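Local coordinates for checkpoint serine/threonine-protein kinase BUB1 (Saccharomyces cerevisiae, PDB 3ESL), which phosphorylates serine and threonine residues, BUB3 among its substrates, and works in the spindle assembly checkpoint that delays anaphase until chromosomes are bioriented, at residues F130-L140 and S178-L186; L8-L19 and L32-I40. One frame throughout, in Å; residues are numbered along the deposited sequence.

Overall arrangement
Both contacts belong to the all-helical, TPR-containing N-terminal domain of BUB1; the kinase domain is not part of this chain, so neither lies at a catalytic site. Contact 2 comes first along the sequence and pairs helices 4-21 and 29-47, neighbours in the chain. Contact 1 follows, bringing helix 131-143 against helix 177-186 from further along the chain. They lie on opposite sides of the chain's centre, their own centres 40 Å apart and their nearest atoms about 23 Å apart, so they do not touch. The two also differ in packing: contact 2 is a nearly antiparallel aromatic interface, contact 1 a steep crossing with charged groups along one side.

Contact 1 of 2, residues F130-L140 and S178-L186; sequences FFLEAKVLLEL and SRERLKGRL
Helix 131-140 and helix 178-186 cross almost at right angles (-82°), their axes 8.4 Å apart, with Glu133 and Leu182 the closest pair of CA atoms. Leu182 fills the crossing: its CG stands anti to the backbone N (chi1 -179°), and the CD2 branch reaches CG1 of Val136 at 3.5 Å and also touches CB of Leu137. Leu140 CD2 and Leu186 CD1 meet tip to tip at 4.0 Å, while CB of Ser178 rests against CB of Leu132. Charges line one flank. Glu133, bent at chi2 (92°), lays its carboxylate over a face of the Arg181 guanidinium, the planes steeply inclined, and OE2 forms a salt bridge to NH1 at 2.8 Å. NH1 also donates to a water that accepts a second bond from the backbone N of Leu132. A leucine in place of Arg181 would probably leave the Glu133 carboxylate without its mate across the contact and this water without one of its donors. Beyond Glu133, the Arg185 guanidinium stacks on the Phe130 ring as a cation-pi pair, CZ lying 3.9 Å from the ring centroid, and its NE is salt-bridged to Glu99. Helix 95-108 thus borders the contact, Phe106 touching Leu140; helix 115-127 packs through Phe121 on Leu137 and Leu186, and helix 149-165 covers the far side of helix 131-143 at Ala134 and Leu138.

Contact 2 of 2, residues L8-L19 and L32-I40; sequences LNQTKIAYEQRL and LFLDYMIWI
The Tyr36 ring is sandwiched between CB of Tyr15 on one face and CD1 of Ile40 on the other, with Glu16 OE2 and Trp39 CE3 at its edge. This is knobs-into-holes packing of a nearly antiparallel helix pair (161°) in the TPR-containing domain: Tyr15 sits among Leu32, Asp35, Tyr36 and Trp39, and Tyr36 among Lys12, Tyr15, Glu16 and Leu19. The two tyrosine rings are near parallel but slid apart, so each covers the other's stem: Tyr15 CB lies 3.5 Å from the Tyr36 ring centroid, and Tyr36 CA sits over the centre of the Tyr15 ring. With its CG anti to the backbone N (chi1 176°), Trp39 extends toward helix 8-19, taking CG2 of Thr11 over one face as a CH-pi contact and the carbonyl O of Leu8 at its edge, 3.2 Å from CH2. Leu19 splits its branches, CD1 touching Tyr36 CD2 and CD2 lying over the Phe33 ring. Leu32 CD1 covers the Arg18 guanidinium at 3.7 Å from CZ. Nearby, a water accepts from Arg18 NH1 and donates to Asp35 OD2, bridging these opposite charges. Behind the pair, helix 49-67 contributes Thr59 against Tyr36 and Arg62 as salt-bridge partner of Glu16 OE1. The other oxygen of that carboxylate, OE2, accepts the Tyr36 OH bond at 2.7 Å on its anti side, 25° out of plane.

Contact 1 of 2, residues F130-L140 and S178-L186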
loop_
_atom_site.group_PDB
_atom_site.type_symbol
_atom_site.label_atom_id
_atom_site.label_comp_id
_atom_site.label_asym_id
_atom_site.label_seq_id
_atom_site.Cartn_x
_atom_site.Cartn_y
_atom_site.Cartn_z
ATOM N N PHE A 130 -8.638 16.877 -3.180
ATOM C CA PHE A 130 -8.244 16.990 -4.571
ATOM C C PHE A 130 -9.331 16.277 -5.366
ATOM O O PHE A 130 -9.112 15.204 -5.936
ATOM C CB PHE A 130 -6.858 16.366 -4.834
ATOM C CG PHE A 130 -5.709 17.145 -4.238
ATOM C CD1 PHE A 130 -5.275 18.340 -4.820
ATOM C CD2 PHE A 130 -5.060 16.684 -3.096
ATOM C CE1 PHE A 130 -4.200 19.057 -4.265
ATOM C CE2 PHE A 130 -3.993 17.386 -2.539
ATOM C CZ PHE A 130 -3.562 18.570 -3.122
ATOM N N PHE A 131 -10.518 16.877 -5.392
ATOM C CA PHE A 131 -11.716 16.171 -5.840
ATOM C C PHE A 131 -11.662 15.707 -7.292
ATOM O O PHE A 131 -11.944 14.539 -7.593
ATOM C CB PHE A 131 -12.981 17.005 -5.549
ATOM C CG PHE A 131 -13.280 17.150 -4.078
ATOM C CD1 PHE A 131 -13.630 16.046 -3.312
ATOM C CD2 PHE A 131 -13.216 18.403 -3.464
ATOM C CE1 PHE A 131 -13.897 16.172 -1.952
ATOM C CE2 PHE A 131 -13.490 18.545 -2.108
ATOM C CZ PHE A 131 -13.828 17.431 -1.347
ATOM N N LEU A 132 -11.281 16.602 -8.194
ATOM C CA LEU A 132 -11.304 16.265 -9.613
ATOM C C LEU A 132 -10.093 15.422 -10.040
ATOM O O LEU A 132 -10.191 14.605 -10.957
ATOM C CB LEU A 132 -11.503 17.516 -10.484
ATOM C CG LEU A 132 -12.805 18.287 -10.178
ATOM C CD1 LEU A 132 -12.882 19.601 -10.941
ATOM C CD2 LEU A 132 -14.063 17.439 -10.407
ATOM N N GLU A 133 -8.973 15.593 -9.341
ATOM C CA GLU A 133 -7.814 14.718 -9.543
ATOM C C GLU A 133 -8.163 13.278 -9.164
ATOM O O GLU A 133 -7.752 12.333 -9.857
ATOM C CB GLU A 133 -6.609 15.199 -8.733
ATOM C CG GLU A 133 -6.017 16.524 -9.221
ATOM C CD GLU A 133 -6.600 17.749 -8.518
ATOM O OE1 GLU A 133 -7.733 17.693 -7.989
ATOM O OE2 GLU A 133 -5.906 18.789 -8.498
ATOM N N ALA A 134 -8.914 13.121 -8.072
ATOM C CA ALA A 134 -9.353 11.798 -7.613
ATOM C C ALA A 134 -10.223 11.093 -8.654
ATOM O O ALA A 134 -10.115 9.878 -8.840
ATOM C CB ALA A 134 -10.075 11.898 -6.281
ATOM N N LYS A 135 -11.074 11.853 -9.349
ATOM C CA LYS A 135 -11.917 11.285 -10.407
ATOM C C LYS A 135 -11.052 10.839 -11.577
ATOM O O LYS A 135 -11.214 9.730 -12.080
ATOM C CB LYS A 135 -12.984 12.302 -10.867
ATOM C CG LYS A 135 -13.769 11.886 -12.100
ATOM C CD LYS A 135 -14.922 12.847 -12.363
ATOM C CE LYS A 135 -15.696 12.454 -13.609
ATOM N NZ LYS A 135 -17.102 12.928 -13.517
ATOM N N VAL A 136 -10.104 11.683 -11.978
ATOM C CA VAL A 136 -9.241 11.387 -13.118
ATOM C C VAL A 136 -8.417 10.119 -12.849
ATOM O O VAL A 136 -8.178 9.316 -13.754
ATOM C CB VAL A 136 -8.323 12.574 -13.466
ATOM C CG1 VAL A 136 -7.361 12.211 -14.595
ATOM C CG2 VAL A 136 -9.159 13.786 -13.872
ATOM N N LEU A 137 -8.009 9.947 -11.598
ATOM C CA LEU A 137 -7.250 8.762 -11.213
ATOM C C LEU A 137 -8.060 7.476 -11.416
ATOM O O LEU A 137 -7.526 6.472 -11.897
ATOM C CB LEU A 137 -6.782 8.895 -9.777
ATOM C CG LEU A 137 -5.696 7.964 -9.272
ATOM C CD1 LEU A 137 -4.514 7.894 -10.245
ATOM C CD2 LEU A 137 -5.287 8.483 -7.908
ATOM N N LEU A 138 -9.347 7.506 -11.073
ATOM C CA LEU A 138 -10.207 6.337 -11.321
ATOM C C LEU A 138 -10.333 6.068 -12.818
ATOM O O LEU A 138 -10.233 4.922 -13.271
ATOM C CB LEU A 138 -11.587 6.502 -10.687
ATOM C CG LEU A 138 -11.624 6.541 -9.160
ATOM C CD1 LEU A 138 -13.001 6.971 -8.673
ATOM C CD2 LEU A 138 -11.223 5.188 -8.543
ATOM N N GLU A 139 -10.512 7.133 -13.593
ATOM C CA GLU A 139 -10.593 7.006 -15.046
ATOM C C GLU A 139 -9.280 6.492 -15.654
ATOM O O GLU A 139 -9.293 5.762 -16.645
ATOM C CB GLU A 139 -11.003 8.341 -15.677
ATOM C CG GLU A 139 -12.336 8.857 -15.160
ATOM C CD GLU A 139 -12.685 10.237 -15.689
ATOM O OE1 GLU A 139 -11.759 11.026 -15.988
ATOM O OE2 GLU A 139 -13.897 10.532 -15.795
ATOM N N LEU A 140 -8.155 6.857 -15.042
ATOM C CA LEU A 140 -6.846 6.367 -15.477
ATOM C C LEU A 140 -6.724 4.855 -15.262
ATOM O O LEU A 140 -6.170 4.144 -16.100
ATOM C CB LEU A 140 -5.717 7.096 -14.740
ATOM C CG LEU A 140 -4.264 6.725 -15.071
ATOM C CD1 LEU A 140 -3.911 6.980 -16.553
ATOM C CD2 LEU A 140 -3.291 7.476 -14.161
ATOM N N SER A 178 -7.867 19.464 -14.574
ATOM C CA SER A 178 -7.836 18.419 -13.539
ATOM C C SER A 178 -6.930 17.255 -13.934
ATOM O O SER A 178 -6.218 16.705 -13.091
ATOM C CB SER A 178 -9.239 17.920 -13.188
ATOM O OG SER A 178 -9.812 17.159 -14.233
ATOM N N ARG A 179 -6.952 16.902 -15.219
ATOM C CA ARG A 179 -6.068 15.863 -15.745
ATOM C C ARG A 179 -4.611 16.318 -15.685
ATOM O O ARG A 179 -3.723 15.546 -15.311
ATOM C CB ARG A 179 -6.444 15.479 -17.180
ATOM C CG ARG A 179 -7.895 15.065 -17.358
ATOM C CD ARG A 179 -8.014 13.921 -18.349
ATOM N NE ARG A 179 -9.388 13.731 -18.814
ATOM C CZ ARG A 179 -9.775 13.845 -20.083
ATOM N NH1 ARG A 179 -8.890 14.138 -21.034
ATOM N NH2 ARG A 179 -11.048 13.653 -20.408
ATOM N N GLU A 180 -4.373 17.576 -16.054
ATOM C CA GLU A 180 -3.029 18.148 -16.006
ATOM C C GLU A 180 -2.538 18.363 -14.577
ATOM O O GLU A 180 -1.340 18.249 -14.307
ATOM C CB GLU A 180 -2.961 19.451 -16.807
ATOM C CG GLU A 180 -2.655 19.236 -18.289
ATOM C CD GLU A 180 -1.203 18.838 -18.552
ATOM O OE1 GLU A 180 -0.325 19.152 -17.715
ATOM O OE2 GLU A 180 -0.936 18.214 -19.606
ATOM N N ARG A 181 -3.467 18.669 -13.674
ATOM C CA ARG A 181 -3.171 18.782 -12.248
ATOM C C ARG A 181 -2.766 17.418 -11.678
ATOM O O ARG A 181 -1.778 17.322 -10.945
ATOM C CB ARG A 181 -4.366 19.347 -11.477
ATOM C CG ARG A 181 -4.500 20.875 -11.518
ATOM C CD ARG A 181 -5.573 21.344 -10.550
ATOM N NE ARG A 181 -6.911 20.970 -11.003
ATOM C CZ ARG A 181 -7.948 20.745 -10.202
ATOM N NH1 ARG A 181 -7.816 20.838 -8.885
ATOM N NH2 ARG A 181 -9.122 20.412 -10.717
ATOM N N LEU A 182 -3.517 16.373 -12.035
ATOM C CA LEU A 182 -3.168 15.002 -11.632
ATOM C C LEU A 182 -1.811 14.580 -12.189
ATOM O O LEU A 182 -0.975 14.050 -11.451
ATOM C CB LEU A 182 -4.244 13.984 -12.033
ATOM C CG LEU A 182 -3.923 12.534 -11.606
ATOM C CD1 LEU A 182 -3.886 12.389 -10.082
ATOM C CD2 LEU A 182 -4.878 11.528 -12.222
ATOM N N LYS A 183 -1.597 14.816 -13.484
ATOM C CA LYS A 183 -0.313 14.526 -14.119
ATOM C C LYS A 183 0.842 15.147 -13.329
ATOM O O LYS A 183 1.843 14.480 -13.055
ATOM C CB LYS A 183 -0.295 15.033 -15.562
ATOM C CG LYS A 183 0.958 14.636 -16.341
ATOM C CD LYS A 183 1.029 15.324 -17.701
ATOM C CE LYS A 183 -0.015 14.785 -18.674
ATOM N NZ LYS A 183 0.166 15.364 -20.040
ATOM N N GLY A 184 0.688 16.422 -12.971
ATOM C CA GLY A 184 1.660 17.133 -12.139
ATOM C C GLY A 184 1.875 16.468 -10.788
ATOM O O GLY A 184 3.014 16.332 -10.331
ATOM N N ARG A 185 0.778 16.046 -10.158
ATOM C CA ARG A 185 0.830 15.328 -8.881
ATOM C C ARG A 185 1.522 13.968 -8.995
ATOM O O ARG A 185 2.100 13.487 -8.014
ATOM C CB ARG A 185 -0.575 15.110 -8.306
ATOM C CG ARG A 185 -1.330 16.380 -7.953
ATOM C CD ARG A 185 -2.264 16.154 -6.773
ATOM N NE ARG A 185 -1.530 16.067 -5.509
ATOM C CZ ARG A 185 -0.980 17.101 -4.877
ATOM N NH1 ARG A 185 -1.074 18.330 -5.382
ATOM N NH2 ARG A 185 -0.337 16.908 -3.732
ATOM N N LEU A 186 1.447 13.344 -10.171
ATOM C CA LEU A 186 1.995 11.996 -10.361
ATOM C C LEU A 186 3.482 11.965 -10.687
ATOM O O LEU A 186 4.112 10.918 -10.572
ATOM C CB LEU A 186 1.205 11.211 -11.425
ATOM C CG LEU A 186 -0.189 10.718 -11.022
ATOM C CD1 LEU A 186 -0.958 10.117 -12.205
ATOM C CD2 LEU A 186 -0.114 9.721 -9.866
HETATM O O HOH W 1 -10.493 19.256 -7.818
#

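Contact 2 of 2, residues L8-L19 and L32-I40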
loop_
_atom_site.group_PDB
_atom_site.type_symbol
_atom_site.label_atom_id
_atom_site.label_comp_id
_atom_site.label_asym_id
_atom_site.label_seq_id
_atom_site.Cartn_x
_atom_site.Cartn_y
_atom_site.Cartn_z
ATOM N N LEU A 8 5.154 -17.353 22.578
ATOM C CA LEU A 8 5.035 -16.309 21.561
ATOM C C LEU A 8 6.403 -15.775 21.168
ATOM O O LEU A 8 6.670 -15.549 19.986
ATOM C CB LEU A 8 4.120 -15.176 22.034
ATOM C CG LEU A 8 2.624 -15.497 22.123
ATOM C CD1 LEU A 8 1.899 -14.373 22.828
ATOM C CD2 LEU A 8 2.001 -15.771 20.762
ATOM N N ASN A 9 7.286 -15.591 22.147
ATOM C CA ASN A 9 8.645 -15.142 21.831
ATOM C C ASN A 9 9.480 -16.128 21.033
ATOM O O ASN A 9 10.297 -15.724 20.194
ATOM C CB ASN A 9 9.401 -14.690 23.077
ATOM C CG ASN A 9 9.357 -13.200 23.250
ATOM O OD1 ASN A 9 10.253 -12.488 22.789
ATOM N ND2 ASN A 9 8.294 -12.707 23.876
ATOM N N GLN A 10 9.289 -17.419 21.294
ATOM C CA GLN A 10 9.981 -18.442 20.517
ATOM C C GLN A 10 9.493 -18.398 19.069
ATOM O O GLN A 10 10.282 -18.565 18.143
ATOM C CB GLN A 10 9.746 -19.832 21.103
ATOM C CG GLN A 10 10.358 -19.992 22.486
ATOM C CD GLN A 10 10.124 -21.360 23.083
ATOM O OE1 GLN A 10 9.084 -21.982 22.873
ATOM N NE2 GLN A 10 11.098 -21.832 23.845
ATOM N N THR A 11 8.191 -18.172 18.900
ATOM C CA THR A 11 7.589 -18.132 17.567
ATOM C C THR A 11 8.163 -16.953 16.785
ATOM O O THR A 11 8.490 -17.101 15.601
ATOM C CB THR A 11 6.049 -18.089 17.610
ATOM O OG1 THR A 11 5.552 -19.307 18.185
ATOM C CG2 THR A 11 5.462 -17.970 16.200
ATOM N N LYS A 12 8.308 -15.811 17.459
ATOM C CA LYS A 12 8.907 -14.622 16.862
ATOM C C LYS A 12 10.320 -14.911 16.371
ATOM O O LYS A 12 10.678 -14.596 15.232
ATOM C CB LYS A 12 8.896 -13.435 17.842
ATOM C CG LYS A 12 9.529 -12.181 17.261
ATOM C CD LYS A 12 9.338 -10.943 18.137
ATOM C CE LYS A 12 10.272 -10.949 19.334
ATOM N NZ LYS A 12 10.165 -9.664 20.099
ATOM N N ILE A 13 11.130 -15.530 17.228
ATOM C CA ILE A 13 12.496 -15.854 16.850
ATOM C C ILE A 13 12.542 -16.900 15.727
ATOM O O ILE A 13 13.386 -16.812 14.839
ATOM C CB ILE A 13 13.344 -16.287 18.084
ATOM C CG1 ILE A 13 13.437 -15.109 19.068
ATOM C CG2 ILE A 13 14.733 -16.749 17.641
ATOM C CD1 ILE A 13 14.056 -15.453 20.414
ATOM N N ALA A 14 11.635 -17.878 15.772
ATOM C CA ALA A 14 11.531 -18.880 14.716
ATOM C C ALA A 14 11.283 -18.205 13.350
ATOM O O ALA A 14 11.941 -18.534 12.359
ATOM C CB ALA A 14 10.435 -19.907 15.044
ATOM N N TYR A 15 10.353 -17.254 13.312
ATOM C CA TYR A 15 10.084 -16.518 12.063
ATOM C C TYR A 15 11.286 -15.686 11.620
ATOM O O TYR A 15 11.638 -15.662 10.436
ATOM C CB TYR A 15 8.852 -15.640 12.220
ATOM C CG TYR A 15 7.552 -16.329 11.859
ATOM C CD1 TYR A 15 7.318 -16.782 10.551
ATOM C CD2 TYR A 15 6.540 -16.498 12.800
ATOM C CE1 TYR A 15 6.118 -17.401 10.203
ATOM C CE2 TYR A 15 5.338 -17.129 12.459
ATOM C CZ TYR A 15 5.139 -17.575 11.155
ATOM O OH TYR A 15 3.958 -18.195 10.799
ATOM N N GLU A 16 11.946 -15.041 12.579
ATOM C CA GLU A 16 13.094 -14.196 12.259
ATOM C C GLU A 16 14.208 -15.028 11.641
ATOM O O GLU A 16 14.844 -14.602 10.675
ATOM C CB GLU A 16 13.578 -13.424 13.498
ATOM C CG GLU A 16 12.628 -12.339 13.988
ATOM C CD GLU A 16 12.606 -11.088 13.099
ATOM O OE1 GLU A 16 13.551 -10.902 12.305
ATOM O OE2 GLU A 16 11.655 -10.284 13.224
ATOM N N GLN A 17 14.427 -16.229 12.188
ATOM C CA GLN A 17 15.416 -17.153 11.635
ATOM C C GLN A 17 15.060 -17.623 10.232
ATOM O O GLN A 17 15.931 -17.741 9.378
ATOM C CB GLN A 17 15.605 -18.359 12.556
ATOM C CG GLN A 17 16.357 -18.023 13.838
ATOM C CD GLN A 17 16.474 -19.210 14.772
ATOM O OE1 GLN A 17 17.060 -19.103 15.852
ATOM N NE2 GLN A 17 15.914 -20.347 14.370
ATOM N N ARG A 18 13.775 -17.898 10.007
ATOM C CA ARG A 18 13.291 -18.300 8.687
ATOM C C ARG A 18 13.522 -17.208 7.641
ATOM O O ARG A 18 13.877 -17.510 6.502
ATOM C CB ARG A 18 11.813 -18.690 8.750
ATOM C CG ARG A 18 11.553 -20.013 9.469
ATOM C CD ARG A 18 10.085 -20.405 9.401
ATOM N NE ARG A 18 9.734 -20.867 8.063
ATOM C CZ ARG A 18 8.494 -21.103 7.633
ATOM N NH1 ARG A 18 7.449 -20.909 8.429
ATOM N NH2 ARG A 18 8.301 -21.522 6.384
ATOM N N LEU A 19 13.327 -15.949 8.031
ATOM C CA LEU A 19 13.606 -14.831 7.125
ATOM C C LEU A 19 15.079 -14.821 6.729
ATOM O O LEU A 19 15.417 -14.544 5.577
ATOM C CB LEU A 19 13.213 -13.486 7.738
ATOM C CG LEU A 19 11.724 -13.211 8.006
ATOM C CD1 LEU A 19 11.545 -11.862 8.665
ATOM C CD2 LEU A 19 10.894 -13.294 6.709
ATOM N N LEU A 32 6.023 -16.155 3.170
ATOM C CA LEU A 32 6.659 -16.242 4.494
ATOM C C LEU A 32 6.479 -14.912 5.238
ATOM O O LEU A 32 6.103 -14.903 6.415
ATOM C CB LEU A 32 8.139 -16.650 4.381
ATOM C CG LEU A 32 8.953 -16.628 5.692
ATOM C CD1 LEU A 32 8.356 -17.542 6.761
ATOM C CD2 LEU A 32 10.427 -16.989 5.408
ATOM N N PHE A 33 6.723 -13.791 4.558
ATOM C CA PHE A 33 6.403 -12.486 5.137
ATOM C C PHE A 33 4.935 -12.390 5.560
ATOM O O PHE A 33 4.631 -11.879 6.648
ATOM C CB PHE A 33 6.710 -11.337 4.155
ATOM C CG PHE A 33 8.163 -10.984 4.060
ATOM C CD1 PHE A 33 8.817 -10.351 5.125
ATOM C CD2 PHE A 33 8.877 -11.254 2.889
ATOM C CE1 PHE A 33 10.167 -9.996 5.011
ATOM C CE2 PHE A 33 10.220 -10.902 2.762
ATOM C CZ PHE A 33 10.862 -10.274 3.830
ATOM N N LEU A 34 4.023 -12.842 4.697
ATOM C CA LEU A 34 2.593 -12.771 5.024
ATOM C C LEU A 34 2.256 -13.573 6.279
ATOM O O LEU A 34 1.537 -13.079 7.154
ATOM C CB LEU A 34 1.722 -13.262 3.863
ATOM C CG LEU A 34 1.673 -12.372 2.632
ATOM C CD1 LEU A 34 0.946 -13.119 1.526
ATOM C CD2 LEU A 34 0.954 -11.065 2.949
ATOM N N ASP A 35 2.790 -14.793 6.375
ATOM C CA ASP A 35 2.532 -15.656 7.540
ATOM C C ASP A 35 2.976 -14.947 8.809
ATOM O O ASP A 35 2.241 -14.886 9.801
ATOM C CB ASP A 35 3.281 -16.982 7.415
ATOM C CG ASP A 35 2.577 -17.986 6.523
ATOM O OD1 ASP A 35 1.380 -17.804 6.206
ATOM O OD2 ASP A 35 3.246 -18.977 6.154
ATOM N N TYR A 36 4.170 -14.366 8.752
ATOM C CA TYR A 36 4.746 -13.707 9.923
ATOM C C TYR A 36 3.941 -12.461 10.298
ATOM O O TYR A 36 3.596 -12.275 11.457
ATOM C CB TYR A 36 6.221 -13.412 9.660
ATOM C CG TYR A 36 7.008 -12.831 10.817
ATOM C CD1 TYR A 36 6.618 -13.050 12.146
ATOM C CD2 TYR A 36 8.176 -12.102 10.574
ATOM C CE1 TYR A 36 7.375 -12.533 13.214
ATOM C CE2 TYR A 36 8.932 -11.564 11.637
ATOM C CZ TYR A 36 8.522 -11.796 12.943
ATOM O OH TYR A 36 9.253 -11.262 13.979
ATOM N N MET A 37 3.594 -11.630 9.312
ATOM C CA MET A 37 2.817 -10.418 9.573
ATOM C C MET A 37 1.420 -10.699 10.136
ATOM O O MET A 37 0.948 -10.000 11.039
ATOM C CB MET A 37 2.743 -9.557 8.302
ATOM C CG MET A 37 4.084 -8.952 7.958
ATOM S SD MET A 37 3.966 -7.924 6.476
ATOM C CE MET A 37 3.565 -9.110 5.209
ATOM N N ILE A 38 0.775 -11.745 9.624
ATOM C CA ILE A 38 -0.533 -12.140 10.117
ATOM C C ILE A 38 -0.391 -12.582 11.573
ATOM O O ILE A 38 -1.205 -12.185 12.410
ATOM C CB ILE A 38 -1.165 -13.235 9.245
ATOM C CG1 ILE A 38 -1.542 -12.647 7.871
ATOM C CG2 ILE A 38 -2.414 -13.842 9.915
ATOM C CD1 ILE A 38 -1.857 -13.679 6.828
ATOM N N TRP A 39 0.654 -13.352 11.865
ATOM C CA TRP A 39 0.907 -13.813 13.246
ATOM C C TRP A 39 1.175 -12.638 14.196
ATOM O O TRP A 39 0.634 -12.580 15.312
ATOM C CB TRP A 39 2.047 -14.828 13.297
ATOM C CG TRP A 39 2.370 -15.228 14.706
ATOM C CD1 TRP A 39 1.735 -16.187 15.450
ATOM C CD2 TRP A 39 3.370 -14.649 15.555
ATOM N NE1 TRP A 39 2.282 -16.241 16.718
ATOM C CE2 TRP A 39 3.294 -15.316 16.806
ATOM C CE3 TRP A 39 4.331 -13.636 15.383
ATOM C CZ2 TRP A 39 4.144 -15.003 17.876
ATOM C CZ3 TRP A 39 5.180 -13.321 16.450
ATOM C CH2 TRP A 39 5.077 -14.009 17.687
ATOM N N ILE A 40 2.006 -11.695 13.761
ATOM C CA ILE A 40 2.293 -10.519 14.581
ATOM C C ILE A 40 1.018 -9.727 14.876
ATOM O O ILE A 40 0.771 -9.332 16.019
ATOM C CB ILE A 40 3.275 -9.561 13.899
ATOM C CG1 ILE A 40 4.628 -10.230 13.663
ATOM C CG2 ILE A 40 3.452 -8.276 14.743
ATOM C CD1 ILE A 40 5.485 -9.497 12.626
HETATM O O HOH W 2 4.759 -20.253 8.311
#